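Local coordinates for fiber protein (Human adenovirus 21, PDB 3L88) that forms the receptor-binding knob of the trimeric adenovirus fiber and probably attaches the virion to host cells through the receptor CD46, at residues N10-G15 with T106-F111; G44-Y49 with F193-E198; Q71-F76 with A166-W171; E128-G133 with S151-S156. All coordinates share one frame; numbering follows the deposited sequence.

Overall arrangement
The four contacts illustrate how a β-sandwich is built from strand pairings near and far in sequence, and a loop laid against one sheet. Contact 2 joins strands 45-54 and 191-196 at one margin of the sheet that also holds 11-13 and 33-42; contacts 3 and 4, with centres about 10 Å apart, lie in the sheet of 67-76, 165-174, 145-154 and 130-138. The sheets meet where Phe193 of contact 2 packs on Phe169 of contact 3 and Ile152 of contact 4. Contact 1 brings a loop to strand 11-13, and its Phe111 O lies 2.7 Å from Tyr195 OH of contact 2, a probable hydrogen bond. Contacts 2 and 4 both touch the third subunit of the trimer.

Contact 1: N10-G15 with T106-F111; sequences NTLWTG and TSSKAF
Leu12 and Phe111 meet by a CH-π contact. CB of Leu12 stands over the middle of the Phe111 ring, 3.7 Å from its centroid and 11° off the normal. The leucine CG lies anti to the backbone N (chi1 -174°), which carries the branch past the ring toward the loop: CD2 comes to 3.9 Å from Phe111 CB, and CD1 lies 3.8 Å from Ser108 OG. Leu12 therefore fills the angle between the phenyl ring and the serine.

A second group of contacts sets the ring rim against main chain. Phe111 CE2 approaches Asn10 O at 3.5 Å, and CZ lies 3.6 Å from Thr11 N, both near the ring plane, so the phenyl presents its edge to the Asn10-Thr11 peptide. In the fold, strand 11-13 belongs to one sheet of the knob β-sandwich, paired with strand 33-42, while residues 106-111 come from the long connection between strands 94-95 and 130-138.

No hydrogen bond crosses between the two segments; those within the loop shape it. Ser107 OG accepts from Lys109 N at 3.1 Å, forming an ST turn, and Phe111 N donates to Ser108 O at 3.0 Å, closing the short 3-10 segment 109-111 that presents the ring. Phe111 O is in turn bonded by Tyr195 OH, whereas on the strand Thr11 OG1 has a weak hydrogen bond with Gly44 N of the second subunit.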
loop_
_atom_site.group_PDB
_atom_site.type_symbol
_atom_site.label_atom_id
_atom_site.label_comp_id
_atom_site.label_asym_id
_atom_site.label_seq_id
_atom_site.Cartn_x
_atom_site.Cartn_y
_atom_site.Cartn_z
ATOM N N ASN C 10 -11.302 6.673 16.580
ATOM C CA ASN C 10 -11.109 6.050 15.269
ATOM C C ASN C 10 -9.890 5.141 15.178
ATOM O O ASN C 10 -9.525 4.697 14.089
ATOM C CB ASN C 10 -10.996 7.119 14.181
ATOM C CG ASN C 10 -12.045 8.202 14.313
ATOM O OD1 ASN C 10 -11.719 9.365 14.557
ATOM N ND2 ASN C 10 -13.311 7.828 14.147
ATOM N N THR C 11 -9.242 4.884 16.307
ATOM C CA THR C 11 -7.970 4.175 16.289
ATOM C C THR C 11 -7.943 3.065 17.330
ATOM O O THR C 11 -8.217 3.298 18.506
ATOM C CB THR C 11 -6.771 5.140 16.510
ATOM O OG1 THR C 11 -6.805 6.191 15.534
ATOM C CG2 THR C 11 -5.454 4.404 16.384
ATOM N N LEU C 12 -7.637 1.852 16.881
ATOM C CA LEU C 12 -7.381 0.730 17.779
ATOM C C LEU C 12 -5.966 0.222 17.533
ATOM O O LEU C 12 -5.609 -0.105 16.402
ATOM C CB LEU C 12 -8.392 -0.390 17.530
ATOM C CG LEU C 12 -8.349 -1.583 18.485
ATOM C CD1 LEU C 12 -8.839 -1.181 19.871
ATOM C CD2 LEU C 12 -9.168 -2.737 17.936
ATOM N N TRP C 13 -5.151 0.187 18.583
ATOM C CA TRP C 13 -3.725 -0.061 18.406
ATOM C C TRP C 13 -3.016 -0.653 19.623
ATOM O O TRP C 13 -3.606 -0.805 20.694
ATOM C CB TRP C 13 -3.012 1.208 17.938
ATOM C CG TRP C 13 -2.873 2.264 18.991
ATOM C CD1 TRP C 13 -3.388 2.241 20.256
ATOM C CD2 TRP C 13 -2.208 3.527 18.854
ATOM N NE1 TRP C 13 -3.065 3.400 20.920
ATOM C CE2 TRP C 13 -2.341 4.205 20.082
ATOM C CE3 TRP C 13 -1.509 4.146 17.813
ATOM C CZ2 TRP C 13 -1.792 5.466 20.300
ATOM C CZ3 TRP C 13 -0.971 5.402 18.031
ATOM C CH2 TRP C 13 -1.114 6.049 19.264
ATOM N N THR C 14 -1.744 -0.989 19.431
ATOM C CA THR C 14 -0.922 -1.583 20.474
ATOM C C THR C 14 -0.282 -0.501 21.333
ATOM O O THR C 14 0.425 -0.804 22.294
ATOM C CB THR C 14 0.210 -2.420 19.865
ATOM O OG1 THR C 14 0.916 -1.631 18.898
ATOM C CG2 THR C 14 -0.345 -3.658 19.190
ATOM N N GLY C 15 -0.511 0.757 20.967
ATOM C CA GLY C 15 0.264 1.861 21.510
ATOM C C GLY C 15 1.581 1.981 20.774
ATOM O O GLY C 15 1.992 1.059 20.075
ATOM N N THR C 106 -18.501 1.090 24.212
ATOM C CA THR C 106 -17.577 0.065 24.686
ATOM C C THR C 106 -17.367 -1.027 23.638
ATOM O O THR C 106 -17.314 -2.215 23.963
ATOM C CB THR C 106 -18.067 -0.574 26.002
ATOM O OG1 THR C 106 -19.389 -1.099 25.821
ATOM C CG2 THR C 106 -18.083 0.457 27.125
ATOM N N SER C 107 -17.224 -0.612 22.382
ATOM C CA SER C 107 -17.110 -1.550 21.273
ATOM C C SER C 107 -15.838 -1.329 20.454
ATOM O O SER C 107 -15.553 -0.211 20.016
ATOM C CB SER C 107 -18.340 -1.447 20.368
ATOM O OG SER C 107 -18.350 -2.489 19.408
ATOM N N SER C 108 -15.061 -2.396 20.284
ATOM C CA SER C 108 -14.032 -2.448 19.250
ATOM C C SER C 108 -14.537 -3.266 18.069
ATOM O O SER C 108 -13.794 -3.543 17.127
ATOM C CB SER C 108 -12.748 -3.067 19.797
ATOM O OG SER C 108 -12.286 -2.356 20.931
ATOM N N LYS C 109 -15.810 -3.647 18.130
ATOM C CA LYS C 109 -16.428 -4.451 17.083
ATOM C C LYS C 109 -16.277 -3.811 15.706
ATOM O O LYS C 109 -16.096 -4.504 14.701
ATOM C CB LYS C 109 -17.910 -4.679 17.397
ATOM C CG LYS C 109 -18.609 -5.640 16.445
ATOM C CD LYS C 109 -20.101 -5.712 16.730
ATOM C CE LYS C 109 -20.836 -6.515 15.663
ATOM N NZ LYS C 109 -22.314 -6.317 15.735
ATOM N N ALA C 110 -16.348 -2.486 15.667
ATOM C CA ALA C 110 -16.358 -1.758 14.403
ATOM C C ALA C 110 -14.995 -1.753 13.704
ATOM O O ALA C 110 -14.883 -1.325 12.558
ATOM C CB ALA C 110 -16.866 -0.344 14.615
ATOM N N PHE C 111 -13.973 -2.257 14.389
ATOM C CA PHE C 111 -12.622 -2.337 13.837
ATOM C C PHE C 111 -12.340 -3.707 13.217
ATOM O O PHE C 111 -11.323 -3.897 12.547
ATOM C CB PHE C 111 -11.583 -2.055 14.928
ATOM C CG PHE C 111 -11.539 -0.622 15.375
ATOM C CD1 PHE C 111 -12.288 -0.198 16.459
ATOM C CD2 PHE C 111 -10.736 0.301 14.721
ATOM C CE1 PHE C 111 -12.253 1.121 16.877
ATOM C CE2 PHE C 111 -10.689 1.621 15.135
ATOM C CZ PHE C 111 -11.450 2.031 16.215
#

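Contact 2: G44-Y49 with F193-E198; sequences GLVNGY and FSYIRE
Tyr195 O is approached twice from the facing strand: Val46 N donates to it at 2.9 Å, and Leu45 CA adds a CA-H...O contact at 3.3 Å. Farther along, Gly48 N reaches Phe193 O at 2.7 Å, with a bent N-H...O angle of 140°. Beyond the last strand pair, Arg197 N still bonds to Gly44 O at 3.2 Å, nearly straight at 173°.

On one face the aromatic rings lean back over their partners. Phe193 and Tyr195 both hold CG between the backbone N and the carbonyl carbon (chi1 near 60°), turning each ring across the neighbouring strand. The Phe193 ring lies over Gly48 CA, which is 3.7 Å from the centroid, where a CB on this residue would run into it. Val46 CB lies over the Tyr195 ring, 4.1 Å from the ring centroid, while Val46 CG2 packs on Arg197 CB at 3.8 Å. Arg197 NE bonds to Gly43 O. Elsewhere Leu45 packs on Val40 of the third subunit, and Phe193 on Phe192 of that subunit.

Such antiparallel pairing of a strand late in the chain with an early one, its aromatic face turned to the opposite sheet, is characteristic of the adenovirus knob β-sandwich.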
loop_
_atom_site.group_PDB
_atom_site.type_symbol
_atom_site.label_atom_id
_atom_site.label_comp_id
_atom_site.label_asym_id
_atom_site.label_seq_id
_atom_site.Cartn_x
_atom_site.Cartn_y
_atom_site.Cartn_z
ATOM N N GLY C 44 -15.802 2.642 5.022
ATOM C CA GLY C 44 -16.133 1.230 5.010
ATOM C C GLY C 44 -14.978 0.279 5.192
ATOM O O GLY C 44 -15.173 -0.914 5.254
ATOM N N LEU C 45 -13.771 0.812 5.273
ATOM C CA LEU C 45 -12.587 0.006 5.503
ATOM C C LEU C 45 -11.919 0.311 6.805
ATOM O O LEU C 45 -12.157 1.324 7.412
ATOM C CB LEU C 45 -11.554 0.224 4.418
ATOM C CG LEU C 45 -12.041 0.223 3.000
ATOM C CD1 LEU C 45 -11.117 1.070 2.181
ATOM C CD2 LEU C 45 -12.073 -1.183 2.502
ATOM N N VAL C 46 -11.031 -0.582 7.197
ATOM C CA VAL C 46 -10.006 -0.281 8.169
ATOM C C VAL C 46 -8.680 -0.069 7.451
ATOM O O VAL C 46 -8.324 -0.830 6.565
ATOM C CB VAL C 46 -9.900 -1.414 9.237
ATOM C CG1 VAL C 46 -8.531 -1.489 9.847
ATOM C CG2 VAL C 46 -10.926 -1.215 10.310
ATOM N N ASN C 47 -7.972 0.993 7.814
ATOM C CA ASN C 47 -6.586 1.170 7.372
ATOM C C ASN C 47 -5.596 0.623 8.393
ATOM O O ASN C 47 -5.688 0.935 9.586
ATOM C CB ASN C 47 -6.278 2.642 7.098
ATOM C CG ASN C 47 -6.732 3.084 5.730
ATOM O OD1 ASN C 47 -7.282 2.296 4.959
ATOM N ND2 ASN C 47 -6.513 4.354 5.420
ATOM N N GLY C 48 -4.650 -0.178 7.916
ATOM C CA GLY C 48 -3.811 -0.975 8.798
ATOM C C GLY C 48 -2.327 -0.703 8.651
ATOM O O GLY C 48 -1.836 -0.393 7.565
ATOM N N TYR C 49 -1.608 -0.872 9.753
ATOM C CA TYR C 49 -0.175 -0.639 9.800
ATOM C C TYR C 49 0.406 -1.652 10.779
ATOM O O TYR C 49 -0.025 -1.727 11.932
ATOM C CB TYR C 49 0.092 0.793 10.283
ATOM C CG TYR C 49 1.548 1.138 10.535
ATOM C CD1 TYR C 49 2.232 0.609 11.625
ATOM C CD2 TYR C 49 2.203 2.076 9.742
ATOM C CE1 TYR C 49 3.548 0.954 11.879
ATOM C CE2 TYR C 49 3.521 2.429 9.987
ATOM C CZ TYR C 49 4.188 1.864 11.055
ATOM O OH TYR C 49 5.498 2.209 11.299
ATOM N N PHE C 193 -2.069 -2.085 4.856
ATOM C CA PHE C 193 -3.168 -2.886 4.344
ATOM C C PHE C 193 -4.522 -2.275 4.672
ATOM O O PHE C 193 -4.647 -1.433 5.567
ATOM C CB PHE C 193 -3.087 -4.312 4.887
ATOM C CG PHE C 193 -3.162 -4.390 6.383
ATOM C CD1 PHE C 193 -2.021 -4.215 7.157
ATOM C CD2 PHE C 193 -4.372 -4.630 7.016
ATOM C CE1 PHE C 193 -2.089 -4.272 8.528
ATOM C CE2 PHE C 193 -4.446 -4.689 8.387
ATOM C CZ PHE C 193 -3.305 -4.510 9.148
ATOM N N SER C 194 -5.530 -2.683 3.912
ATOM C CA SER C 194 -6.911 -2.333 4.206
ATOM C C SER C 194 -7.741 -3.604 4.177
ATOM O O SER C 194 -7.352 -4.592 3.551
ATOM C CB SER C 194 -7.455 -1.346 3.169
ATOM O OG SER C 194 -6.789 -0.098 3.240
ATOM N N TYR C 195 -8.874 -3.580 4.869
ATOM C CA TYR C 195 -9.886 -4.605 4.696
ATOM C C TYR C 195 -11.260 -4.059 5.014
ATOM O O TYR C 195 -11.392 -3.027 5.673
ATOM C CB TYR C 195 -9.581 -5.838 5.549
ATOM C CG TYR C 195 -9.490 -5.579 7.041
ATOM C CD1 TYR C 195 -10.623 -5.278 7.786
ATOM C CD2 TYR C 195 -8.279 -5.707 7.716
ATOM C CE1 TYR C 195 -10.545 -5.065 9.149
ATOM C CE2 TYR C 195 -8.193 -5.506 9.080
ATOM C CZ TYR C 195 -9.328 -5.194 9.791
ATOM O OH TYR C 195 -9.242 -4.990 11.141
ATOM N N ILE C 196 -12.283 -4.738 4.510
ATOM C CA ILE C 196 -13.658 -4.326 4.740
ATOM C C ILE C 196 -14.051 -4.638 6.178
ATOM O O ILE C 196 -13.910 -5.773 6.629
ATOM C CB ILE C 196 -14.612 -5.030 3.768
ATOM C CG1 ILE C 196 -14.233 -4.683 2.326
ATOM C CG2 ILE C 196 -16.044 -4.638 4.065
ATOM C CD1 ILE C 196 -14.708 -5.686 1.296
ATOM N N ARG C 197 -14.498 -3.621 6.906
ATOM C CA ARG C 197 -14.722 -3.760 8.339
ATOM C C ARG C 197 -16.162 -4.116 8.694
ATOM O O ARG C 197 -17.071 -3.969 7.876
ATOM C CB ARG C 197 -14.286 -2.501 9.087
ATOM C CG ARG C 197 -15.060 -1.254 8.712
ATOM C CD ARG C 197 -14.570 -0.055 9.505
ATOM N NE ARG C 197 -15.448 1.094 9.339
ATOM C CZ ARG C 197 -16.491 1.355 10.119
ATOM N NH1 ARG C 197 -16.789 0.550 11.128
ATOM N NH2 ARG C 197 -17.244 2.423 9.889
ATOM N N GLU C 198 -16.353 -4.580 9.925
ATOM C CA GLU C 198 -17.639 -5.092 10.381
ATOM C C GLU C 198 -18.634 -3.968 10.662
ATOM O O GLU C 198 -18.245 -2.842 10.964
ATOM C CB GLU C 198 -17.442 -5.954 11.629
ATOM C CG GLU C 198 -18.729 -6.499 12.233
ATOM C CD GLU C 198 -19.378 -7.571 11.377
ATOM O OE1 GLU C 198 -18.649 -8.341 10.713
ATOM O OE2 GLU C 198 -20.625 -7.647 11.378
#

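Contact 3: Q71-F76 with A166-W171; sequences QLRLYF and AIQFEW
In the second sheet of the knob sandwich, strand 71-76 runs antiparallel to strand 166-171, and Gln71 meets both Glu170 and Gln168 there. Gln71 NE2 donates to Glu170 OE1 at 2.8 Å with an angle of 167°; the oxygen is met on its anti side, 30° out of the carboxylate plane. Glu170 OE2 is held by Asn172. The amide of Gln71 also stacks on that of Gln168, their planes only 13° apart, and Gln168 NE2 rests 3.3 Å from Arg73 CG. Beyond that aliphatic stretch, Arg73 turns at chi3, and its NH2 forms a salt bridge with Glu26.

The other face is apolar. Leu72 CD1 touches the edge of the Trp171 ring at CZ3, 4.1 Å away, and Phe76 CE2 meets Ile167 CG1 at 4.0 Å. Leu72 and Leu74 go on to pack against Leu35 and Leu37 of the facing sheet. The strands themselves are joined by Leu72 N to Phe169 O and Leu74 N to Ile167 O, both at 2.8 Å, each answered by a return bond.

The chemistry implies a two-faced sheet: apolar inward; outward, amides and charges at the Gln71-Arg73 end, giving way to Tyr75 on Ala166. Neutral amide donors on both oxygens would probably help keep Glu170 ionised.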
loop_
_atom_site.group_PDB
_atom_site.type_symbol
_atom_site.label_atom_id
_atom_site.label_comp_id
_atom_site.label_asym_id
_atom_site.label_seq_id
_atom_site.Cartn_x
_atom_site.Cartn_y
_atom_site.Cartn_z
ATOM N N GLN C 71 4.518 -16.434 12.766
ATOM C CA GLN C 71 3.062 -16.400 12.689
ATOM C C GLN C 71 2.459 -15.867 13.979
ATOM O O GLN C 71 2.688 -16.420 15.053
ATOM C CB GLN C 71 2.511 -17.796 12.395
ATOM C CG GLN C 71 1.094 -17.805 11.841
ATOM C CD GLN C 71 0.517 -19.211 11.715
ATOM O OE1 GLN C 71 0.135 -19.829 12.710
ATOM N NE2 GLN C 71 0.435 -19.712 10.486
ATOM N N LEU C 72 1.678 -14.797 13.867
ATOM C CA LEU C 72 0.929 -14.274 15.002
ATOM C C LEU C 72 -0.570 -14.361 14.733
ATOM O O LEU C 72 -1.072 -13.755 13.788
ATOM C CB LEU C 72 1.334 -12.826 15.289
ATOM C CG LEU C 72 2.826 -12.559 15.508
ATOM C CD1 LEU C 72 3.096 -11.073 15.743
ATOM C CD2 LEU C 72 3.352 -13.395 16.665
ATOM N N ARG C 73 -1.274 -15.136 15.553
ATOM C CA ARG C 73 -2.728 -15.269 15.440
ATOM C C ARG C 73 -3.438 -14.444 16.507
ATOM O O ARG C 73 -3.198 -14.618 17.703
ATOM C CB ARG C 73 -3.147 -16.735 15.572
ATOM C CG ARG C 73 -2.715 -17.619 14.415
ATOM C CD ARG C 73 -3.091 -19.068 14.662
ATOM N NE ARG C 73 -2.593 -19.537 15.951
ATOM C CZ ARG C 73 -1.351 -19.968 16.164
ATOM N NH1 ARG C 73 -0.477 -19.998 15.164
ATOM N NH2 ARG C 73 -0.983 -20.371 17.374
ATOM N N LEU C 74 -4.298 -13.530 16.073
ATOM C CA LEU C 74 -5.103 -12.758 17.004
ATOM C C LEU C 74 -6.556 -13.203 16.919
ATOM O O LEU C 74 -7.121 -13.291 15.833
ATOM C CB LEU C 74 -4.999 -11.259 16.714
ATOM C CG LEU C 74 -3.649 -10.619 16.371
ATOM C CD1 LEU C 74 -3.651 -9.152 16.789
ATOM C CD2 LEU C 74 -2.483 -11.346 17.009
ATOM N N TYR C 75 -7.149 -13.496 18.069
ATOM C CA TYR C 75 -8.554 -13.875 18.134
ATOM C C TYR C 75 -9.324 -12.880 18.989
ATOM O O TYR C 75 -8.835 -12.430 20.029
ATOM C CB TYR C 75 -8.702 -15.288 18.710
ATOM C CG TYR C 75 -7.996 -16.357 17.899
ATOM C CD1 TYR C 75 -8.518 -16.793 16.684
ATOM C CD2 TYR C 75 -6.812 -16.930 18.348
ATOM C CE1 TYR C 75 -7.883 -17.766 15.944
ATOM C CE2 TYR C 75 -6.165 -17.903 17.612
ATOM C CZ TYR C 75 -6.706 -18.318 16.410
ATOM O OH TYR C 75 -6.077 -19.292 15.672
ATOM N N PHE C 76 -10.531 -12.541 18.548
ATOM C CA PHE C 76 -11.361 -11.573 19.252
ATOM C C PHE C 76 -12.737 -12.146 19.544
ATOM O O PHE C 76 -13.301 -12.874 18.727
ATOM C CB PHE C 76 -11.507 -10.289 18.429
ATOM C CG PHE C 76 -10.200 -9.689 18.005
ATOM C CD1 PHE C 76 -9.626 -8.660 18.737
ATOM C CD2 PHE C 76 -9.542 -10.152 16.870
ATOM C CE1 PHE C 76 -8.427 -8.095 18.342
ATOM C CE2 PHE C 76 -8.338 -9.601 16.476
ATOM C CZ PHE C 76 -7.778 -8.570 17.214
ATOM N N ALA C 166 -11.034 -12.971 13.691
ATOM C CA ALA C 166 -9.628 -13.365 13.745
ATOM C C ALA C 166 -8.782 -12.619 12.721
ATOM O O ALA C 166 -9.221 -12.388 11.594
ATOM C CB ALA C 166 -9.488 -14.864 13.552
ATOM N N ILE C 167 -7.569 -12.254 13.126
ATOM C CA ILE C 167 -6.566 -11.714 12.211
ATOM C C ILE C 167 -5.245 -12.456 12.397
ATOM O O ILE C 167 -4.710 -12.534 13.504
ATOM C CB ILE C 167 -6.335 -10.204 12.455
ATOM C CG1 ILE C 167 -7.675 -9.458 12.496
ATOM C CG2 ILE C 167 -5.397 -9.631 11.405
ATOM C CD1 ILE C 167 -7.555 -7.964 12.644
ATOM N N GLN C 168 -4.725 -13.014 11.312
ATOM C CA GLN C 168 -3.468 -13.742 11.370
ATOM C C GLN C 168 -2.399 -13.117 10.477
ATOM O O GLN C 168 -2.597 -12.969 9.272
ATOM C CB GLN C 168 -3.680 -15.204 10.986
ATOM C CG GLN C 168 -2.405 -16.033 10.994
ATOM C CD GLN C 168 -2.614 -17.420 10.432
ATOM O OE1 GLN C 168 -2.329 -17.675 9.262
ATOM N NE2 GLN C 168 -3.133 -18.324 11.258
ATOM N N PHE C 169 -1.270 -12.753 11.081
ATOM C CA PHE C 169 -0.109 -12.255 10.346
ATOM C C PHE C 169 0.954 -13.340 10.199
ATOM O O PHE C 169 1.297 -14.024 11.166
ATOM C CB PHE C 169 0.508 -11.058 11.071
ATOM C CG PHE C 169 -0.449 -9.930 11.308
ATOM C CD1 PHE C 169 -0.699 -8.998 10.317
ATOM C CD2 PHE C 169 -1.077 -9.784 12.532
ATOM C CE1 PHE C 169 -1.575 -7.949 10.536
ATOM C CE2 PHE C 169 -1.955 -8.746 12.760
ATOM C CZ PHE C 169 -2.198 -7.819 11.762
ATOM N N GLU C 170 1.505 -13.471 8.999
ATOM C CA GLU C 170 2.578 -14.423 8.771
ATOM C C GLU C 170 3.668 -13.829 7.891
ATOM O O GLU C 170 3.404 -13.427 6.761
ATOM C CB GLU C 170 2.032 -15.703 8.141
ATOM C CG GLU C 170 3.081 -16.791 7.939
ATOM C CD GLU C 170 2.475 -18.107 7.490
ATOM O OE1 GLU C 170 1.482 -18.556 8.104
ATOM O OE2 GLU C 170 2.997 -18.697 6.524
ATOM N N TRP C 171 4.888 -13.778 8.421
ATOM C CA TRP C 171 6.059 -13.369 7.655
ATOM C C TRP C 171 6.875 -14.593 7.249
ATOM O O TRP C 171 7.141 -15.477 8.067
ATOM C CB TRP C 171 6.942 -12.426 8.480
ATOM C CG TRP C 171 6.333 -11.088 8.761
ATOM C CD1 TRP C 171 6.520 -9.934 8.052
ATOM C CD2 TRP C 171 5.465 -10.751 9.853
ATOM N NE1 TRP C 171 5.819 -8.904 8.633
ATOM C CE2 TRP C 171 5.164 -9.379 9.739
ATOM C CE3 TRP C 171 4.913 -11.477 10.915
ATOM C CZ2 TRP C 171 4.330 -8.719 10.643
ATOM C CZ3 TRP C 171 4.091 -10.818 11.816
ATOM C CH2 TRP C 171 3.809 -9.453 11.675
#

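Contact 4: E128-G133 with S151-S156; sequences ENYIHG and SIMLNS
Asn129 pairs with Leu154 through both main chain and side chain: Leu154 N donates to Asn129 O at 2.8 Å, and the asparagine ND2 returns a bond to Leu154 O at 2.9 Å. With the acceptor only 6° out of the amide plane and an N-H...O angle of 171°, the side-chain amide does the work of a backbone N-H just before strand 130-133 begins. ND2 also bonds to Pro119 O, and Ser156 CB lies against it.

These residues lie at the open end of the β-hairpin made by strands 130-138 and 145-154, the former outermost in its sheet within this chain. Inside it, Ile131 and Ile152 form a hydrogen-bonded pair, Ile131 N to Ile152 O at 2.7 Å. Ile131 CB and Ile152 CB are 4.1 Å apart on the face toward the sandwich interior, where Ile152 meets Phe193.

On the reverse face, Met153 lies alongside Tyr130. Met153 CG is anti to the backbone N (chi1 -159°) and sits over the Tyr130 ring, toward its rim, 3.7 Å from the centroid; SD follows obliquely at 4.7 Å from the same centroid, a Met-aromatic contact. Tyr130 also packs against Arg143 of the third subunit, and Ile131 against Phe192 of that subunit.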
loop_
_atom_site.group_PDB
_atom_site.type_symbol
_atom_site.label_atom_id
_atom_site.label_comp_id
_atom_site.label_asym_id
_atom_site.label_seq_id
_atom_site.Cartn_x
_atom_site.Cartn_y
_atom_site.Cartn_z
ATOM N N GLU C 128 -9.968 -16.012 -0.700
ATOM C CA GLU C 128 -10.524 -14.668 -0.590
ATOM C C GLU C 128 -10.368 -14.071 0.803
ATOM O O GLU C 128 -10.714 -12.909 1.027
ATOM C CB GLU C 128 -11.999 -14.658 -0.995
ATOM C CG GLU C 128 -12.225 -14.723 -2.488
ATOM C CD GLU C 128 -13.576 -15.308 -2.837
ATOM O OE1 GLU C 128 -14.601 -14.729 -2.416
ATOM O OE2 GLU C 128 -13.608 -16.350 -3.528
ATOM N N ASN C 129 -9.854 -14.865 1.737
ATOM C CA ASN C 129 -9.652 -14.399 3.106
ATOM C C ASN C 129 -8.248 -13.846 3.323
ATOM O O ASN C 129 -7.901 -13.410 4.421
ATOM C CB ASN C 129 -9.913 -15.527 4.105
ATOM C CG ASN C 129 -11.368 -15.904 4.188
ATOM O OD1 ASN C 129 -11.955 -16.364 3.210
ATOM N ND2 ASN C 129 -11.958 -15.734 5.368
ATOM N N TYR C 130 -7.441 -13.881 2.274
ATOM C CA TYR C 130 -6.023 -13.567 2.386
ATOM C C TYR C 130 -5.665 -12.202 1.794
ATOM O O TYR C 130 -6.134 -11.839 0.716
ATOM C CB TYR C 130 -5.188 -14.651 1.705
ATOM C CG TYR C 130 -5.006 -15.903 2.526
ATOM C CD1 TYR C 130 -3.935 -16.031 3.405
ATOM C CD2 TYR C 130 -5.878 -16.972 2.397
ATOM C CE1 TYR C 130 -3.752 -17.188 4.153
ATOM C CE2 TYR C 130 -5.701 -18.134 3.136
ATOM C CZ TYR C 130 -4.637 -18.235 4.012
ATOM O OH TYR C 130 -4.458 -19.382 4.745
ATOM N N ILE C 131 -4.817 -11.464 2.503
ATOM C CA ILE C 131 -4.069 -10.367 1.903
ATOM C C ILE C 131 -2.602 -10.759 1.783
ATOM O O ILE C 131 -2.038 -11.367 2.690
ATOM C CB ILE C 131 -4.178 -9.076 2.734
ATOM C CG1 ILE C 131 -5.614 -8.544 2.718
ATOM C CG2 ILE C 131 -3.208 -8.025 2.220
ATOM C CD1 ILE C 131 -5.897 -7.540 3.821
ATOM N N HIS C 132 -1.997 -10.434 0.646
ATOM C CA HIS C 132 -0.611 -10.799 0.393
ATOM C C HIS C 132 0.217 -9.594 -0.026
ATOM O O HIS C 132 -0.273 -8.695 -0.703
ATOM C CB HIS C 132 -0.535 -11.874 -0.685
ATOM C CG HIS C 132 -1.173 -13.167 -0.294
ATOM N ND1 HIS C 132 -2.296 -13.660 -0.921
ATOM C CD2 HIS C 132 -0.835 -14.080 0.646
ATOM C CE1 HIS C 132 -2.624 -14.820 -0.384
ATOM N NE2 HIS C 132 -1.753 -15.099 0.569
ATOM N N GLY C 133 1.485 -9.585 0.366
ATOM C CA GLY C 133 2.368 -8.478 0.025
ATOM C C GLY C 133 3.793 -8.720 0.468
ATOM O O GLY C 133 4.161 -9.839 0.830
ATOM N N SER C 151 1.643 -12.308 4.618
ATOM C CA SER C 151 0.256 -12.620 4.319
ATOM C C SER C 151 -0.616 -12.457 5.554
ATOM O O SER C 151 -0.247 -12.858 6.655
ATOM C CB SER C 151 0.123 -14.029 3.746
ATOM O OG SER C 151 0.261 -14.997 4.761
ATOM N N ILE C 152 -1.755 -11.810 5.365
ATOM C CA ILE C 152 -2.718 -11.613 6.436
ATOM C C ILE C 152 -3.985 -12.414 6.144
ATOM O O ILE C 152 -4.634 -12.211 5.119
ATOM C CB ILE C 152 -3.082 -10.130 6.559
ATOM C CG1 ILE C 152 -1.822 -9.305 6.834
ATOM C CG2 ILE C 152 -4.135 -9.928 7.635
ATOM C CD1 ILE C 152 -2.067 -7.813 6.942
ATOM N N MET C 153 -4.314 -13.352 7.025
ATOM C CA MET C 153 -5.560 -14.104 6.887
ATOM C C MET C 153 -6.635 -13.533 7.802
ATOM O O MET C 153 -6.429 -13.396 9.008
ATOM C CB MET C 153 -5.350 -15.589 7.183
ATOM C CG MET C 153 -6.436 -16.484 6.595
ATOM S SD MET C 153 -6.673 -18.029 7.497
ATOM C CE MET C 153 -4.990 -18.643 7.580
ATOM N N LEU C 154 -7.776 -13.183 7.216
ATOM C CA LEU C 154 -8.884 -12.630 7.987
ATOM C C LEU C 154 -9.941 -13.686 8.302
ATOM O O LEU C 154 -10.419 -14.396 7.409
ATOM C CB LEU C 154 -9.510 -11.442 7.254
ATOM C CG LEU C 154 -8.580 -10.258 6.986
ATOM C CD1 LEU C 154 -9.281 -9.231 6.120
ATOM C CD2 LEU C 154 -8.092 -9.634 8.285
ATOM N N ASN C 155 -10.287 -13.788 9.582
ATOM C CA ASN C 155 -11.278 -14.752 10.034
ATOM C C ASN C 155 -10.959 -16.165 9.562
ATOM O O ASN C 155 -9.937 -16.739 9.941
ATOM C CB ASN C 155 -12.674 -14.321 9.585
ATOM C CG ASN C 155 -13.101 -12.999 10.209
ATOM O OD1 ASN C 155 -12.703 -12.670 11.330
ATOM N ND2 ASN C 155 -13.902 -12.230 9.482
ATOM N N SER C 156 -11.838 -16.729 8.743
ATOM C CA SER C 156 -11.597 -18.039 8.138
ATOM C C SER C 156 -11.561 -19.200 9.138
ATOM O O SER C 156 -12.157 -20.247 8.897
ATOM C CB SER C 156 -10.315 -18.026 7.308
ATOM O OG SER C 156 -9.993 -19.339 6.879
#